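Local coordinates for protein multisubunit Na+/H+ antiporter, D subunit (Anoxybacillus flavithermus, PDB 6Z16) that probably takes part in exchanging sodium ions for protons across the cell membrane as the D subunit of a multisubunit Mrp antiporter, at residues Y109-A123 against F135-L149. Sequence-based numbering, arbitrary orientation.
Sequences YYSFFQFLIVGVNGA and FFEVMLMSSYVLLVL
Ser142 OG touches Leu116 across the contact, 3.3 Å from Leu116 CA, and turns its polar side to its own helix. Its possible acceptors there are the carbonyls Val138 O and Met139 O, about one turn back. With chi1 at 60° the hydroxyl stands between its backbone N and carbonyl carbon, which directs it toward that preceding turn. This is a buried antiparallel pair of transmembrane helices, in a subunit related to the antiporter-like subunits of complex I. The axes of the two segments approach to 7.5 Å at 153°. The backbones come nearest at Gly119, whose CA lies 4.2 Å from Met139 CA, and Val138 CG1 rests against it. The lack of a side chain at Gly119 is consistent with this close approach.

Phe135 enters as a knob among Val118, Gly119, Gly122 and Ala123. Gly122 CA sits over the centre of the Phe135 ring in a CH-pi contact, 3.7 Å from the centroid. A phenylalanine of the neighbouring Multisubunit Na+/H+ antiporter chain, Phe795, also meets this ring.

Leu146 is the second knob, held by Tyr109, Phe112, Phe113 and Leu116. Its two methyls divide the work: CD1 meets Leu116 CD2, while Leu146 CD2 lies 3.7 Å from Tyr109 CE1 and also touches Phe112 CB. Leu149 CD2 comes to the edge of the Tyr109 ring, near its plane.

Between these knobs, Met139 CG packs on Leu116 CD1, and Met139 SD lies 3.6 Å from Val120 CG1. Val145 CG1 lies over one face of the Phe112 ring in a CH-pi contact, offset toward the rim and 3.5 Å from Phe112 CE2.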
loop_
_atom_site.group_PDB
_atom_site.type_symbol
_atom_site.label_atom_id
_atom_site.label_comp_id
_atom_site.label_asym_id
_atom_site.label_seq_id
_atom_site.Cartn_x
_atom_site.Cartn_y
_atom_site.Cartn_z
ATOM N N TYR D 109 -32.123 -14.084 -39.444
ATOM C CA TYR D 109 -32.041 -14.713 -40.762
ATOM C C TYR D 109 -30.990 -14.052 -41.652
ATOM O O TYR D 109 -30.190 -14.739 -42.302
ATOM C CB TYR D 109 -33.412 -14.672 -41.433
ATOM C CG TYR D 109 -33.410 -15.233 -42.825
ATOM C CD1 TYR D 109 -33.358 -16.599 -43.041
ATOM C CD2 TYR D 109 -33.455 -14.394 -43.931
ATOM C CE1 TYR D 109 -33.346 -17.113 -44.315
ATOM C CE2 TYR D 109 -33.438 -14.897 -45.204
ATOM C CZ TYR D 109 -33.386 -16.255 -45.392
ATOM O OH TYR D 109 -33.376 -16.759 -46.668
ATOM N N TYR D 110 -30.977 -12.720 -41.695
ATOM C CA TYR D 110 -30.084 -12.011 -42.602
ATOM C C TYR D 110 -28.641 -12.063 -42.137
ATOM O O TYR D 110 -27.729 -11.992 -42.970
ATOM C CB TYR D 110 -30.555 -10.569 -42.755
ATOM C CG TYR D 110 -31.955 -10.486 -43.304
ATOM C CD1 TYR D 110 -32.200 -10.651 -44.656
ATOM C CD2 TYR D 110 -33.036 -10.269 -42.463
ATOM C CE1 TYR D 110 -33.480 -10.591 -45.154
ATOM C CE2 TYR D 110 -34.314 -10.203 -42.953
ATOM C CZ TYR D 110 -34.531 -10.368 -44.297
ATOM O OH TYR D 110 -35.811 -10.302 -44.786
ATOM N N SER D 111 -28.421 -12.236 -40.833
ATOM C CA SER D 111 -27.081 -12.487 -40.322
ATOM C C SER D 111 -26.536 -13.798 -40.865
ATOM O O SER D 111 -25.394 -13.860 -41.328
ATOM C CB SER D 111 -27.107 -12.517 -38.797
ATOM O OG SER D 111 -27.573 -11.295 -38.271
ATOM N N PHE D 112 -27.362 -14.848 -40.844
ATOM C CA PHE D 112 -26.948 -16.167 -41.313
ATOM C C PHE D 112 -26.720 -16.169 -42.819
ATOM O O PHE D 112 -25.793 -16.827 -43.313
ATOM C CB PHE D 112 -28.011 -17.187 -40.920
ATOM C CG PHE D 112 -28.151 -17.375 -39.440
ATOM C CD1 PHE D 112 -27.072 -17.178 -38.593
ATOM C CD2 PHE D 112 -29.377 -17.688 -38.887
ATOM C CE1 PHE D 112 -27.208 -17.330 -37.229
ATOM C CE2 PHE D 112 -29.528 -17.806 -37.520
ATOM C CZ PHE D 112 -28.438 -17.649 -36.695
ATOM N N PHE D 113 -27.560 -15.426 -43.550
ATOM C CA PHE D 113 -27.341 -15.143 -44.968
ATOM C C PHE D 113 -25.958 -14.547 -45.213
ATOM O O PHE D 113 -25.187 -15.038 -46.057
ATOM C CB PHE D 113 -28.428 -14.175 -45.442
ATOM C CG PHE D 113 -28.408 -13.891 -46.918
ATOM C CD1 PHE D 113 -29.068 -14.720 -47.799
ATOM C CD2 PHE D 113 -27.730 -12.789 -47.422
ATOM C CE1 PHE D 113 -29.054 -14.458 -49.147
ATOM C CE2 PHE D 113 -27.703 -12.534 -48.769
ATOM C CZ PHE D 113 -28.366 -13.369 -49.630
ATOM N N GLN D 114 -25.633 -13.476 -44.484
ATOM C CA GLN D 114 -24.354 -12.810 -44.698
ATOM C C GLN D 114 -23.179 -13.672 -44.259
ATOM O O GLN D 114 -22.118 -13.604 -44.877
ATOM C CB GLN D 114 -24.330 -11.464 -43.980
ATOM C CG GLN D 114 -25.313 -10.444 -44.522
ATOM C CD GLN D 114 -24.950 -9.944 -45.898
ATOM O OE1 GLN D 114 -23.788 -9.681 -46.188
ATOM N NE2 GLN D 114 -25.946 -9.819 -46.761
ATOM N N PHE D 115 -23.351 -14.516 -43.234
ATOM C CA PHE D 115 -22.264 -15.422 -42.863
ATOM C C PHE D 115 -22.043 -16.504 -43.912
ATOM O O PHE D 115 -20.897 -16.917 -44.135
ATOM C CB PHE D 115 -22.504 -16.074 -41.500
ATOM C CG PHE D 115 -22.188 -15.187 -40.332
ATOM C CD1 PHE D 115 -20.885 -14.788 -40.094
ATOM C CD2 PHE D 115 -23.167 -14.833 -39.421
ATOM C CE1 PHE D 115 -20.583 -13.987 -39.021
ATOM C CE2 PHE D 115 -22.873 -14.037 -38.341
ATOM C CZ PHE D 115 -21.578 -13.615 -38.139
ATOM N N LEU D 116 -23.111 -16.957 -44.572
ATOM C CA LEU D 116 -22.943 -17.910 -45.666
ATOM C C LEU D 116 -22.189 -17.291 -46.834
ATOM O O LEU D 116 -21.312 -17.937 -47.431
ATOM C CB LEU D 116 -24.301 -18.433 -46.120
ATOM C CG LEU D 116 -24.290 -19.429 -47.273
ATOM C CD1 LEU D 116 -23.461 -20.636 -46.915
ATOM C CD2 LEU D 116 -25.703 -19.847 -47.593
ATOM N N ILE D 117 -22.494 -16.031 -47.162
ATOM C CA ILE D 117 -21.764 -15.444 -48.285
ATOM C C ILE D 117 -20.338 -15.079 -47.874
ATOM O O ILE D 117 -19.433 -15.091 -48.720
ATOM C CB ILE D 117 -22.527 -14.267 -48.929
ATOM C CG1 ILE D 117 -22.651 -13.075 -48.001
ATOM C CG2 ILE D 117 -23.911 -14.714 -49.370
ATOM C CD1 ILE D 117 -23.256 -11.873 -48.660
ATOM N N VAL D 118 -20.096 -14.831 -46.576
ATOM C CA VAL D 118 -18.730 -14.724 -46.049
ATOM C C VAL D 118 -17.961 -16.012 -46.288
ATOM O O VAL D 118 -16.823 -15.993 -46.775
ATOM C CB VAL D 118 -18.746 -14.374 -44.548
ATOM C CG1 VAL D 118 -17.390 -14.626 -43.912
ATOM C CG2 VAL D 118 -19.032 -12.953 -44.359
ATOM N N GLY D 119 -18.584 -17.148 -45.953
ATOM C CA GLY D 119 -17.922 -18.435 -46.097
ATOM C C GLY D 119 -17.569 -18.770 -47.532
ATOM O O GLY D 119 -16.431 -19.152 -47.827
ATOM N N VAL D 120 -18.518 -18.576 -48.457
ATOM C CA VAL D 120 -18.222 -18.918 -49.851
ATOM C C VAL D 120 -17.217 -17.939 -50.463
ATOM O O VAL D 120 -16.276 -18.367 -51.146
ATOM C CB VAL D 120 -19.502 -19.050 -50.702
ATOM C CG1 VAL D 120 -20.324 -20.213 -50.240
ATOM C CG2 VAL D 120 -20.346 -17.836 -50.649
ATOM N N ASN D 121 -17.349 -16.629 -50.185
ATOM C CA ASN D 121 -16.414 -15.661 -50.749
ATOM C C ASN D 121 -15.019 -15.825 -50.183
ATOM O O ASN D 121 -14.040 -15.601 -50.898
ATOM C CB ASN D 121 -16.899 -14.235 -50.508
ATOM C CG ASN D 121 -18.025 -13.840 -51.425
ATOM O OD1 ASN D 121 -18.010 -14.154 -52.609
ATOM N ND2 ASN D 121 -19.006 -13.136 -50.884
ATOM N N GLY D 122 -14.900 -16.242 -48.923
ATOM C CA GLY D 122 -13.589 -16.534 -48.383
ATOM C C GLY D 122 -13.007 -17.814 -48.932
ATOM O O GLY D 122 -11.786 -17.937 -49.064
ATOM N N ALA D 123 -13.866 -18.781 -49.265
ATOM C CA ALA D 123 -13.378 -20.028 -49.837
ATOM C C ALA D 123 -12.851 -19.844 -51.253
ATOM O O ALA D 123 -11.884 -20.511 -51.632
ATOM C CB ALA D 123 -14.482 -21.076 -49.809
ATOM N N PHE D 135 -12.803 -21.690 -43.708
ATOM C CA PHE D 135 -13.888 -21.114 -44.507
ATOM C C PHE D 135 -14.943 -22.146 -44.891
ATOM O O PHE D 135 -16.134 -21.803 -44.972
ATOM C CB PHE D 135 -13.341 -20.427 -45.756
ATOM C CG PHE D 135 -12.714 -19.098 -45.483
ATOM C CD1 PHE D 135 -13.497 -18.045 -45.035
ATOM C CD2 PHE D 135 -11.371 -18.877 -45.722
ATOM C CE1 PHE D 135 -12.948 -16.815 -44.785
ATOM C CE2 PHE D 135 -10.812 -17.644 -45.477
ATOM C CZ PHE D 135 -11.607 -16.609 -45.015
ATOM N N PHE D 136 -14.538 -23.408 -45.106
ATOM C CA PHE D 136 -15.518 -24.481 -45.266
ATOM C C PHE D 136 -16.406 -24.614 -44.041
ATOM O O PHE D 136 -17.614 -24.805 -44.176
ATOM C CB PHE D 136 -14.868 -25.838 -45.551
ATOM C CG PHE D 136 -14.491 -26.062 -46.982
ATOM C CD1 PHE D 136 -15.456 -26.038 -47.969
ATOM C CD2 PHE D 136 -13.214 -26.461 -47.318
ATOM C CE1 PHE D 136 -15.126 -26.280 -49.282
ATOM C CE2 PHE D 136 -12.880 -26.716 -48.620
ATOM C CZ PHE D 136 -13.838 -26.622 -49.605
ATOM N N GLU D 137 -15.843 -24.497 -42.838
ATOM C CA GLU D 137 -16.737 -24.625 -41.685
ATOM C C GLU D 137 -17.573 -23.388 -41.407
ATOM O O GLU D 137 -18.665 -23.530 -40.853
ATOM C CB GLU D 137 -16.015 -25.031 -40.405
ATOM C CG GLU D 137 -15.972 -26.529 -40.271
ATOM C CD GLU D 137 -14.705 -27.100 -40.762
ATOM O OE1 GLU D 137 -13.717 -26.360 -40.765
ATOM O OE2 GLU D 137 -14.711 -28.258 -41.205
ATOM N N VAL D 138 -17.108 -22.193 -41.791
ATOM C CA VAL D 138 -17.971 -21.007 -41.733
ATOM C C VAL D 138 -19.192 -21.203 -42.627
ATOM O O VAL D 138 -20.349 -21.057 -42.189
ATOM C CB VAL D 138 -17.190 -19.742 -42.137
ATOM C CG1 VAL D 138 -18.122 -18.548 -42.221
ATOM C CG2 VAL D 138 -16.087 -19.452 -41.161
ATOM N N MET D 139 -18.928 -21.586 -43.884
ATOM C CA MET D 139 -19.962 -21.884 -44.870
ATOM C C MET D 139 -20.907 -22.982 -44.393
ATOM O O MET D 139 -22.134 -22.824 -44.433
ATOM C CB MET D 139 -19.273 -22.299 -46.165
ATOM C CG MET D 139 -20.170 -22.586 -47.323
ATOM S SD MET D 139 -19.172 -23.274 -48.648
ATOM C CE MET D 139 -18.890 -24.917 -48.011
ATOM N N LEU D 140 -20.350 -24.092 -43.901
ATOM C CA LEU D 140 -21.163 -25.239 -43.518
ATOM C C LEU D 140 -21.967 -24.973 -42.258
ATOM O O LEU D 140 -23.102 -25.436 -42.150
ATOM C CB LEU D 140 -20.293 -26.479 -43.339
ATOM C CG LEU D 140 -19.810 -27.171 -44.610
ATOM C CD1 LEU D 140 -18.840 -28.275 -44.257
ATOM C CD2 LEU D 140 -20.992 -27.714 -45.381
ATOM N N MET D 141 -21.415 -24.219 -41.306
ATOM C CA MET D 141 -22.151 -23.906 -40.089
ATOM C C MET D 141 -23.346 -23.011 -40.385
ATOM O O MET D 141 -24.466 -23.268 -39.900
ATOM C CB MET D 141 -21.210 -23.250 -39.083
ATOM C CG MET D 141 -21.797 -23.131 -37.710
ATOM S SD MET D 141 -22.012 -24.749 -36.973
ATOM C CE MET D 141 -23.443 -24.416 -35.978
ATOM N N SER D 142 -23.134 -21.981 -41.216
ATOM C CA SER D 142 -24.244 -21.132 -41.636
ATOM C C SER D 142 -25.280 -21.908 -42.442
ATOM O O SER D 142 -26.482 -21.653 -42.302
ATOM C CB SER D 142 -23.709 -19.954 -42.432
ATOM O OG SER D 142 -23.015 -20.423 -43.563
ATOM N N SER D 143 -24.845 -22.896 -43.232
ATOM C CA SER D 143 -25.801 -23.703 -43.986
ATOM C C SER D 143 -26.604 -24.634 -43.081
ATOM O O SER D 143 -27.785 -24.875 -43.348
ATOM C CB SER D 143 -25.083 -24.502 -45.069
ATOM O OG SER D 143 -24.271 -25.505 -44.504
ATOM N N TYR D 144 -25.977 -25.167 -42.017
ATOM C CA TYR D 144 -26.698 -25.950 -41.006
ATOM C C TYR D 144 -27.827 -25.138 -40.401
ATOM O O TYR D 144 -28.964 -25.614 -40.275
ATOM C CB TYR D 144 -25.787 -26.363 -39.850
ATOM C CG TYR D 144 -24.599 -27.238 -40.111
ATOM C CD1 TYR D 144 -24.513 -28.069 -41.216
ATOM C CD2 TYR D 144 -23.528 -27.195 -39.240
ATOM C CE1 TYR D 144 -23.378 -28.840 -41.426
ATOM C CE2 TYR D 144 -22.414 -27.945 -39.438
ATOM C CZ TYR D 144 -22.336 -28.763 -40.522
ATOM O OH TYR D 144 -21.190 -29.493 -40.663
ATOM N N VAL D 145 -27.514 -23.903 -40.003
ATOM C CA VAL D 145 -28.511 -23.114 -39.290
ATOM C C VAL D 145 -29.608 -22.642 -40.241
ATOM O O VAL D 145 -30.793 -22.661 -39.890
ATOM C CB VAL D 145 -27.849 -21.941 -38.550
ATOM C CG1 VAL D 145 -28.871 -21.246 -37.722
ATOM C CG2 VAL D 145 -26.737 -22.431 -37.661
ATOM N N LEU D 146 -29.241 -22.250 -41.472
ATOM C CA LEU D 146 -30.245 -21.865 -42.464
ATOM C C LEU D 146 -31.116 -23.040 -42.885
ATOM O O LEU D 146 -32.283 -22.847 -43.240
ATOM C CB LEU D 146 -29.573 -21.245 -43.689
ATOM C CG LEU D 146 -29.028 -19.826 -43.569
ATOM C CD1 LEU D 146 -28.212 -19.481 -44.785
ATOM C CD2 LEU D 146 -30.187 -18.873 -43.442
ATOM N N LEU D 147 -30.582 -24.257 -42.832
ATOM C CA LEU D 147 -31.394 -25.437 -43.091
ATOM C C LEU D 147 -32.375 -25.702 -41.958
ATOM O O LEU D 147 -33.524 -26.080 -42.206
ATOM C CB LEU D 147 -30.477 -26.637 -43.311
ATOM C CG LEU D 147 -31.076 -28.005 -43.604
ATOM C CD1 LEU D 147 -31.893 -27.967 -44.853
ATOM C CD2 LEU D 147 -29.963 -29.002 -43.758
ATOM N N VAL D 148 -31.954 -25.501 -40.705
ATOM C CA VAL D 148 -32.808 -25.894 -39.583
ATOM C C VAL D 148 -33.771 -24.796 -39.140
ATOM O O VAL D 148 -34.739 -25.092 -38.420
ATOM C CB VAL D 148 -31.921 -26.364 -38.409
ATOM C CG1 VAL D 148 -31.266 -25.193 -37.702
ATOM C CG2 VAL D 148 -32.675 -27.293 -37.448
ATOM N N LEU D 149 -33.572 -23.554 -39.587
ATOM C CA LEU D 149 -34.285 -22.406 -39.033
ATOM C C LEU D 149 -35.772 -22.447 -39.365
ATOM O O LEU D 149 -36.160 -22.541 -40.532
ATOM C CB LEU D 149 -33.661 -21.110 -39.549
ATOM C CG LEU D 149 -34.227 -19.785 -39.051
ATOM C CD1 LEU D 149 -34.120 -19.718 -37.558
ATOM C CD2 LEU D 149 -33.450 -18.652 -39.666
#